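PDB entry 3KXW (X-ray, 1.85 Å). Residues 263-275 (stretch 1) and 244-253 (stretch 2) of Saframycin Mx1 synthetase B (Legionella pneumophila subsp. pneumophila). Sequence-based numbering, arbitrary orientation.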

# COMPACT_ATOMS: atom_id res chain seq x y z
N ILE A 263 -14.87 -7.50 -5.11
CA ILE A 263 -14.11 -6.57 -4.28
C ILE A 263 -12.75 -6.29 -4.92
O ILE A 263 -12.05 -7.21 -5.29
CB ILE A 263 -13.88 -7.15 -2.89
CG1 ILE A 263 -15.23 -7.50 -2.25
CG2 ILE A 263 -13.15 -6.15 -2.01
CD1 ILE A 263 -15.07 -8.07 -0.82
N SER A 264 -12.43 -5.01 -5.10
CA SER A 264 -11.11 -4.63 -5.60
C SER A 264 -10.94 -3.19 -5.21
O SER A 264 -11.93 -2.47 -5.02
CB SER A 264 -11.04 -4.83 -7.14
OG SER A 264 -9.73 -4.74 -7.65
N GLY A 265 -9.70 -2.76 -4.99
CA GLY A 265 -9.50 -1.36 -4.64
C GLY A 265 -8.03 -0.97 -4.63
O GLY A 265 -7.20 -1.71 -5.11
N SER A 266 -7.73 0.19 -4.05
CA SER A 266 -6.43 0.82 -4.22
C SER A 266 -6.38 2.12 -3.44
O SER A 266 -7.39 2.59 -2.94
CB SER A 266 -6.23 1.17 -5.70
OG SER A 266 -7.21 2.13 -6.13
N PRO A 267 -5.19 2.74 -3.37
CA PRO A 267 -5.14 4.13 -2.92
C PRO A 267 -5.90 5.01 -3.91
O PRO A 267 -6.10 4.64 -5.06
CB PRO A 267 -3.63 4.49 -2.98
CG PRO A 267 -2.93 3.16 -2.98
CD PRO A 267 -3.86 2.24 -3.75
N ASN A 268 -6.31 6.17 -3.43
CA ASN A 268 -7.12 7.09 -4.22
C ASN A 268 -6.54 7.38 -5.62
O ASN A 268 -7.27 7.42 -6.60
CB ASN A 268 -7.22 8.39 -3.43
CG ASN A 268 -8.17 9.38 -4.05
OD1 ASN A 268 -9.38 9.30 -3.84
ND2 ASN A 268 -7.63 10.34 -4.78
N PHE A 269 -5.22 7.59 -5.71
CA PHE A 269 -4.63 7.98 -7.00
C PHE A 269 -4.99 7.06 -8.18
O PHE A 269 -5.06 7.50 -9.34
CB PHE A 269 -3.10 8.06 -6.90
CG PHE A 269 -2.42 6.75 -7.17
CD1 PHE A 269 -2.08 6.39 -8.47
CD2 PHE A 269 -2.15 5.86 -6.13
CE1 PHE A 269 -1.49 5.17 -8.74
CE2 PHE A 269 -1.55 4.64 -6.40
CZ PHE A 269 -1.23 4.30 -7.70
N ALA A 270 -5.20 5.77 -7.91
CA ALA A 270 -5.33 4.82 -9.01
C ALA A 270 -6.65 5.00 -9.79
O ALA A 270 -6.73 4.68 -10.99
CB ALA A 270 -5.18 3.37 -8.51
N TYR A 271 -7.66 5.53 -9.11
CA TYR A 271 -8.92 5.85 -9.79
C TYR A 271 -8.70 7.02 -10.78
O TYR A 271 -9.18 6.99 -11.91
CB TYR A 271 -10.06 6.07 -8.77
CG TYR A 271 -10.37 4.83 -7.93
CD1 TYR A 271 -11.04 3.75 -8.48
CD2 TYR A 271 -9.96 4.73 -6.61
CE1 TYR A 271 -11.32 2.60 -7.75
CE2 TYR A 271 -10.22 3.59 -5.85
CZ TYR A 271 -10.89 2.53 -6.43
OH TYR A 271 -11.15 1.40 -5.70
N ASP A 272 -7.95 8.02 -10.36
CA ASP A 272 -7.61 9.13 -11.23
C ASP A 272 -6.77 8.65 -12.39
O ASP A 272 -6.91 9.13 -13.51
CB ASP A 272 -6.81 10.19 -10.49
CG ASP A 272 -7.68 11.03 -9.58
OD1 ASP A 272 -8.75 11.51 -10.02
OD2 ASP A 272 -7.29 11.21 -8.42
N TYR A 273 -5.89 7.70 -12.11
CA TYR A 273 -4.99 7.18 -13.13
C TYR A 273 -5.78 6.47 -14.23
O TYR A 273 -5.46 6.61 -15.41
CB TYR A 273 -3.97 6.25 -12.47
CG TYR A 273 -2.81 5.86 -13.34
CD1 TYR A 273 -1.77 6.74 -13.62
CD2 TYR A 273 -2.74 4.59 -13.86
CE1 TYR A 273 -0.69 6.34 -14.44
CE2 TYR A 273 -1.69 4.19 -14.63
CZ TYR A 273 -0.67 5.05 -14.93
OH TYR A 273 0.34 4.54 -15.73
N CYS A 274 -6.78 5.69 -13.83
CA CYS A 274 -7.71 5.08 -14.80
C CYS A 274 -8.44 6.11 -15.65
O CYS A 274 -8.51 5.97 -16.87
CB CYS A 274 -8.75 4.23 -14.09
SG CYS A 274 -8.12 2.67 -13.43
N VAL A 275 -8.98 7.14 -15.00
CA VAL A 275 -9.68 8.19 -15.73
C VAL A 275 -8.75 8.85 -16.74
O VAL A 275 -9.14 9.10 -17.89
CB VAL A 275 -10.26 9.24 -14.76
CG1 VAL A 275 -10.70 10.52 -15.52
CG2 VAL A 275 -11.42 8.66 -13.98
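Stretch 2 244-253: SFLQNPLSWL

Packing of residues 244-253 against residues 263-275 of the same chain. Stretch 2 enters as the last turn of a helix (244-247), leaves helical geometry at Asn248 (phi/psi -160/79) and is helical again by Ser251, in a helix that runs on past Leu253. It lies on the strand 263-266 and the following helix of stretch 1; the backbones come nearest at Cys274 and Pro249, with CA atoms 5.8 Å apart, and 519 Å² is buried in all. Within the bend, Asn248 O accepts from both Ser251 N (2.9 Å) and Ser251 OG (2.8 Å).

Two hydrogen bonds link the stretches. Tyr273 OH donates to Leu246 O (2.7 Å), a carbonyl near the end of the first helix, and Trp252 NE1 donates to Ser264 OG (2.8 Å) with a nearly straight N-H...O angle of 167°, tying the second helix to the strand.

Among the aromatic contacts, Trp252 (chi1 t) is the residue most covered by stretch 1. Its six-membered ring meets the Tyr271 ring obliquely (planes at 40°; Trp252 CH2 to Tyr271 CE1 3.7 Å), while Ser266 OG lies 3.5 Å from Trp252 CH2. The Tyr273 and Phe245 rings are also oblique, at 55°, with Tyr273 CD2 3.8 Å from Phe245 CZ. Leu246 CD2 covers one face of the Tyr273 ring, 3.8 Å from Tyr273 CE2, in a CH-pi contact.

Cys274 SG touches the edges of two rings, 3.7 Å from Trp252 CE3 and 4.0 Å from Phe245 CE1. One helical turn earlier, Ala270 CB meets the same two side chains, at 3.9 Å from Phe245 CE2 and 4.2 Å from Trp252 CZ3; its CA-to-CB bond points toward stretch 2. Pro249 packs tightly on Tyr273, with Pro249 CG 3.3 Å from Tyr273 CE2.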

# COMPACT_ATOMS: atom_id res chain seq x y z
N SER A 244 2.04 -4.26 -14.19
CA SER A 244 1.01 -4.53 -15.19
C SER A 244 -0.07 -3.46 -15.17
O SER A 244 -0.53 -2.99 -16.22
CB SER A 244 0.40 -5.93 -14.97
OG SER A 244 1.34 -6.92 -15.34
N PHE A 245 -0.49 -3.08 -13.97
CA PHE A 245 -1.47 -2.02 -13.85
C PHE A 245 -0.98 -0.69 -14.45
O PHE A 245 -1.69 -0.05 -15.24
CB PHE A 245 -1.86 -1.79 -12.38
CG PHE A 245 -2.73 -0.60 -12.20
CD1 PHE A 245 -3.96 -0.54 -12.83
CD2 PHE A 245 -2.30 0.49 -11.47
CE1 PHE A 245 -4.77 0.58 -12.71
CE2 PHE A 245 -3.11 1.60 -11.33
CZ PHE A 245 -4.34 1.65 -11.96
N LEU A 246 0.22 -0.27 -14.06
CA LEU A 246 0.75 1.02 -14.51
C LEU A 246 0.97 1.06 -16.01
O LEU A 246 0.68 2.06 -16.66
CB LEU A 246 2.01 1.39 -13.74
CG LEU A 246 1.80 1.75 -12.26
CD1 LEU A 246 3.09 2.22 -11.66
CD2 LEU A 246 0.74 2.82 -12.07
N GLN A 247 1.45 -0.04 -16.58
CA GLN A 247 1.60 -0.10 -18.03
C GLN A 247 0.29 -0.05 -18.79
O GLN A 247 0.26 0.39 -19.94
CB GLN A 247 2.32 -1.39 -18.41
CG GLN A 247 3.76 -1.42 -17.99
CD GLN A 247 4.69 -1.05 -19.11
OE1 GLN A 247 5.32 0.02 -19.10
NE2 GLN A 247 4.79 -1.93 -20.11
N ASN A 248 -0.80 -0.52 -18.18
CA ASN A 248 -2.06 -0.68 -18.91
C ASN A 248 -3.19 -0.77 -17.91
O ASN A 248 -3.68 -1.86 -17.63
CB ASN A 248 -2.03 -1.98 -19.75
CG ASN A 248 -3.27 -2.15 -20.63
OD1 ASN A 248 -3.92 -1.16 -21.00
ND2 ASN A 248 -3.60 -3.40 -20.97
N PRO A 249 -3.62 0.38 -17.37
CA PRO A 249 -4.59 0.41 -16.27
C PRO A 249 -5.94 -0.17 -16.67
O PRO A 249 -6.68 -0.66 -15.81
CB PRO A 249 -4.75 1.91 -15.95
CG PRO A 249 -3.68 2.61 -16.70
CD PRO A 249 -3.20 1.72 -17.80
N LEU A 250 -6.26 -0.08 -17.96
CA LEU A 250 -7.46 -0.73 -18.48
C LEU A 250 -7.50 -2.20 -18.07
O LEU A 250 -8.59 -2.75 -17.85
CB LEU A 250 -7.52 -0.64 -20.00
CG LEU A 250 -8.63 -1.46 -20.64
CD1 LEU A 250 -9.97 -0.93 -20.20
CD2 LEU A 250 -8.49 -1.38 -22.16
N SER A 251 -6.34 -2.85 -17.97
CA SER A 251 -6.35 -4.28 -17.64
C SER A 251 -6.98 -4.56 -16.27
O SER A 251 -7.58 -5.60 -16.06
CB SER A 251 -4.97 -4.93 -17.78
OG SER A 251 -4.10 -4.47 -16.77
N TRP A 252 -6.87 -3.61 -15.34
CA TRP A 252 -7.57 -3.77 -14.06
C TRP A 252 -9.07 -3.97 -14.27
O TRP A 252 -9.69 -4.86 -13.68
CB TRP A 252 -7.35 -2.52 -13.20
CG TRP A 252 -7.90 -2.58 -11.78
CD1 TRP A 252 -8.26 -3.69 -11.07
CD2 TRP A 252 -8.07 -1.47 -10.90
NE1 TRP A 252 -8.66 -3.33 -9.80
CE2 TRP A 252 -8.55 -1.97 -9.66
CE3 TRP A 252 -7.85 -0.09 -11.03
CZ2 TRP A 252 -8.82 -1.14 -8.56
CZ3 TRP A 252 -8.15 0.75 -9.93
CH2 TRP A 252 -8.63 0.21 -8.71
N LEU A 253 -9.66 -3.13 -15.10
CA LEU A 253 -11.11 -3.15 -15.30
C LEU A 253 -11.52 -4.30 -16.22
O LEU A 253 -12.59 -4.90 -16.04
CB LEU A 253 -11.61 -1.79 -15.81
CG LEU A 253 -11.07 -0.58 -15.05
CD1 LEU A 253 -11.66 0.69 -15.66
CD2 LEU A 253 -11.38 -0.63 -13.55